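Local coordinates for periplasmic binding protein/LacI transcriptional regulator (PDB 4KQC), which probably binds a carbohydrate in the periplasm as the solute-binding component of an ABC transporter, at residues 6-11 with 56-61. Residues are numbered along the deposited sequence; the frame is centred on the assembly and turned at random. Where two conformers were deposited one is given.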
ATOM      1  N   TYR A   6      -4.591   0.626  29.423  1.00 14.34           N
ATOM      2  CA  TYR A   6      -4.732  -0.447  28.458  1.00 13.59           C
ATOM      3  C   TYR A   6      -5.372   0.058  27.174  1.00 13.50           C
ATOM      4  O   TYR A   6      -6.405   0.679  27.201  1.00 13.49           O
ATOM      5  CB  TYR A   6      -5.606  -1.600  29.002  1.00 13.19           C
ATOM      6  CG  TYR A   6      -5.836  -2.740  28.003  1.00 15.03           C
ATOM      7  CD1 TYR A   6      -4.894  -3.761  27.800  1.00 17.89           C
ATOM      8  CD2 TYR A   6      -7.040  -2.828  27.285  1.00 17.47           C
ATOM      9  CE1 TYR A   6      -5.147  -4.784  26.885  1.00 18.06           C
ATOM     10  CE2 TYR A   6      -7.296  -3.846  26.372  1.00 18.21           C
ATOM     11  CZ  TYR A   6      -6.352  -4.824  26.208  1.00 19.16           C
ATOM     12  OH  TYR A   6      -6.613  -5.829  25.312  1.00 19.50           O
ATOM     13  N   ILE A   7      -4.697  -0.226  26.063  1.00 12.54           N
ATOM     14  CA  ILE A   7      -5.191   0.167  24.735  1.00 12.03           C
ATOM     15  C   ILE A   7      -5.218  -1.036  23.801  1.00 10.75           C
ATOM     16  O   ILE A   7      -4.268  -1.842  23.730  1.00 10.91           O
ATOM     17  CB  ILE A   7      -4.283   1.279  24.132  1.00 12.04           C
ATOM     18  CG1 ILE A   7      -4.512   2.602  24.871  1.00 12.38           C
ATOM     19  CG2 ILE A   7      -4.574   1.454  22.627  1.00 13.18           C
ATOM     20  CD1 ILE A   7      -3.537   3.726  24.499  1.00 12.94           C
ATOM     21  N   ALA A   8      -6.332  -1.215  23.116  1.00 10.68           N
ATOM     22  CA  ALA A   8      -6.519  -2.314  22.183  1.00 10.59           C
ATOM     23  C   ALA A   8      -6.053  -1.906  20.816  1.00 10.57           C
ATOM     24  O   ALA A   8      -6.443  -0.835  20.309  1.00 10.18           O
ATOM     25  CB  ALA A   8      -7.990  -2.660  22.097  1.00 11.36           C
ATOM     26  N   VAL A   9      -5.197  -2.735  20.234  1.00 10.32           N
ATOM     27  CA  VAL A   9      -4.759  -2.556  18.871  1.00 10.34           C
ATOM     28  C   VAL A   9      -5.207  -3.744  18.016  1.00 11.50           C
ATOM     29  O   VAL A   9      -4.763  -4.876  18.258  1.00 12.62           O
ATOM     30  CB  VAL A   9      -3.245  -2.397  18.745  1.00 10.82           C
ATOM     31  CG1 VAL A   9      -2.875  -2.171  17.295  1.00 11.26           C
ATOM     32  CG2 VAL A   9      -2.791  -1.223  19.618  1.00 10.57           C
ATOM     33  N   VAL A  10      -6.139  -3.512  17.078  1.00 10.70           N
ATOM     34  CA  VAL A  10      -6.660  -4.558  16.218  1.00 10.57           C
ATOM     35  C   VAL A  10      -6.066  -4.360  14.846  1.00 10.47           C
ATOM     36  O   VAL A  10      -6.351  -3.369  14.186  1.00  9.84           O
ATOM     37  CB  VAL A  10      -8.194  -4.539  16.233  1.00 10.95           C
ATOM     38  CG1 VAL A  10      -8.722  -5.583  15.270  1.00 11.73           C
ATOM     39  CG2 VAL A  10      -8.717  -4.723  17.654  1.00 11.55           C
ATOM     40  N   SER A  11      -5.191  -5.285  14.459  1.00 10.62           N
ATOM     41  CA  SER A  11      -4.342  -5.161  13.315  1.00 11.40           C
ATOM     42  C   SER A  11      -4.870  -6.031  12.174  1.00 11.22           C
ATOM     43  O   SER A  11      -5.871  -6.793  12.376  1.00 11.11           O
ATOM     44  CB  SER A  11      -2.935  -5.701  13.680  1.00 12.31           C
ATOM     45  OG  SER A  11      -2.982  -7.126  13.807  1.00 14.15           O
ATOM     46  N   ASP A  56     -14.889  -6.931  18.564  1.00 11.28           N
ATOM     47  CA  ASP A  56     -15.883  -7.023  19.604  1.00 12.20           C
ATOM     48  C   ASP A  56     -15.358  -7.407  20.957  1.00 11.81           C
ATOM     49  O   ASP A  56     -15.763  -6.815  21.969  1.00 11.78           O
ATOM     50  CB  ASP A  56     -16.933  -8.044  19.208  1.00 13.95           C
ATOM     51  CG  ASP A  56     -17.970  -7.439  18.214  1.00 17.26           C
ATOM     52  OD1 ASP A  56     -18.258  -6.224  18.316  1.00 22.78           O
ATOM     53  OD2 ASP A  56     -18.547  -8.184  17.392  1.00 24.49           O
ATOM     54  N   SER A  57     -14.524  -8.448  20.979  1.00 11.01           N
ATOM     55  CA  SER A  57     -13.894  -8.894  22.205  0.50 11.57           C
ATOM     56  C   SER A  57     -13.091  -7.784  22.897  1.00 10.89           C
ATOM     57  O   SER A  57     -13.154  -7.618  24.108  1.00 11.45           O
ATOM     58  CB  SER A  57     -13.063 -10.166  21.905  0.50 11.44           C
ATOM     59  OG  SER A  57     -13.939 -11.290  21.623  0.50 12.85           O
ATOM     60  N   GLU A  58     -12.368  -6.970  22.129  1.00 11.37           N
ATOM     61  CA  GLU A  58     -11.603  -5.892  22.670  1.00 11.34           C
ATOM     62  C   GLU A  58     -12.526  -4.750  23.175  1.00 10.43           C
ATOM     63  O   GLU A  58     -12.241  -4.152  24.210  1.00 11.11           O
ATOM     64  CB  GLU A  58     -10.603  -5.368  21.611  1.00 12.03           C
ATOM     65  CG  GLU A  58      -9.468  -6.330  21.310  1.00 13.70           C
ATOM     66  CD  GLU A  58      -8.629  -6.662  22.548  1.00 15.69           C
ATOM     67  OE1 GLU A  58      -8.194  -5.727  23.211  1.00 17.09           O
ATOM     68  OE2 GLU A  58      -8.479  -7.856  22.962  1.00 19.71           O
ATOM     69  N   ILE A  59     -13.595  -4.471  22.452  1.00 10.14           N
ATOM     70  CA  ILE A  59     -14.535  -3.439  22.883  1.00 10.44           C
ATOM     71  C   ILE A  59     -15.083  -3.831  24.272  1.00 10.94           C
ATOM     72  O   ILE A  59     -15.226  -3.002  25.177  1.00 10.98           O
ATOM     73  CB  ILE A  59     -15.686  -3.284  21.875  1.00 10.34           C
ATOM     74  CG1 ILE A  59     -15.202  -2.708  20.556  1.00 10.25           C
ATOM     75  CG2 ILE A  59     -16.761  -2.390  22.482  1.00 10.80           C
ATOM     76  CD1 ILE A  59     -16.172  -2.820  19.423  1.00 10.37           C
ATOM     77  N   ASN A  60     -15.437  -5.088  24.422  1.00 11.81           N
ATOM     78  CA  ASN A  60     -15.980  -5.577  25.655  1.00 13.41           C
ATOM     79  C   ASN A  60     -15.102  -5.413  26.883  1.00 13.64           C
ATOM     80  O   ASN A  60     -15.610  -5.394  28.030  1.00 14.99           O
ATOM     81  CB  ASN A  60     -16.365  -7.067  25.512  1.00 13.54           C
ATOM     82  CG  ASN A  60     -17.496  -7.326  24.555  1.00 16.37           C
ATOM     83  OD1 ASN A  60     -18.190  -6.430  24.151  1.00 19.96           O
ATOM     84  ND2 ASN A  60     -17.624  -8.562  24.134  1.00 20.51           N
ATOM     85  N   LYS A  61     -13.781  -5.303  26.681  1.00 12.35           N
ATOM     86  CA  LYS A  61     -12.799  -5.024  27.743  1.00 12.99           C
ATOM     87  C   LYS A  61     -12.800  -3.619  28.326  1.00 12.23           C
ATOM     88  O   LYS A  61     -12.039  -3.341  29.310  1.00 12.49           O
ATOM     89  CB  LYS A  61     -11.396  -5.351  27.254  1.00 13.74           C
ATOM     90  CG  LYS A  61     -11.229  -6.821  26.873  1.00 15.64           C
ATOM     91  CD  LYS A  61      -9.786  -7.088  26.433  1.00 17.56           C
ATOM     92  CE  LYS A  61      -9.550  -8.539  26.099  1.00 20.64           C
ATOM     93  NZ  LYS A  61      -8.170  -8.732  25.583  1.00 22.98           N
TER
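Glu-58 reaches from the last turn of helix 48-60 across to strand 6-10, where the hydroxyl of Tyr-6 donates a hydrogen bond to it. The bond from Tyr-6 OH to Glu-58 OE1 is short, 2.6 Å, and uses the syn lone pair of the carboxylate oxygen, which lies at the edge of the phenol ring, near its plane. Ring and carboxylate planes are turned 44° apart, and the two side chains cross at about a right angle. The glutamate chain is bent at chi2 (-59°), which turns CD along the strand toward the Tyr-6 end and brings the carboxylate to the phenol. Glu-58 OE1 also receives a weak hydrogen bond from Ser-38 OG on the adjacent strand 36-40. Its other oxygen, OE2, forms a salt bridge with Lys-61 NZ at 2.8 Å, so both ends of the carboxylate are engaged and its negative charge is probably balanced locally. The lysine arrives extended beyond CG, and its ammonium also makes a weak bond to the phenol, with Lys-61 NZ 3.3 Å from Tyr-6 OH. Beside this polar cluster the stem of Glu-58 packs on Ala-8 and Val-10: Ala-8 CB lies 3.8 Å from Glu-58 CB and 3.3 Å from Glu-58 OE1, and Val-10 CG2 touches Glu-58 CG at 4.1 Å, the valine and glutamate side chains lying side by side but running opposite ways. Tyr-6, Ala-8 and Val-10 all point toward the helix, whereas the alternate residues Ile-7 and Val-9 point away from it. Strand 6-10 and the helical residues 56-60 run nearly antiparallel (171°), their axes 9.1 Å apart at closest approach. Helix 48-60 thus passes over inner strand 6-10 in the beta-alpha-beta crossover from strand 36-40 to strand 66-68, characteristic of the Rossmann-like N-terminal domain of periplasmic binding proteins.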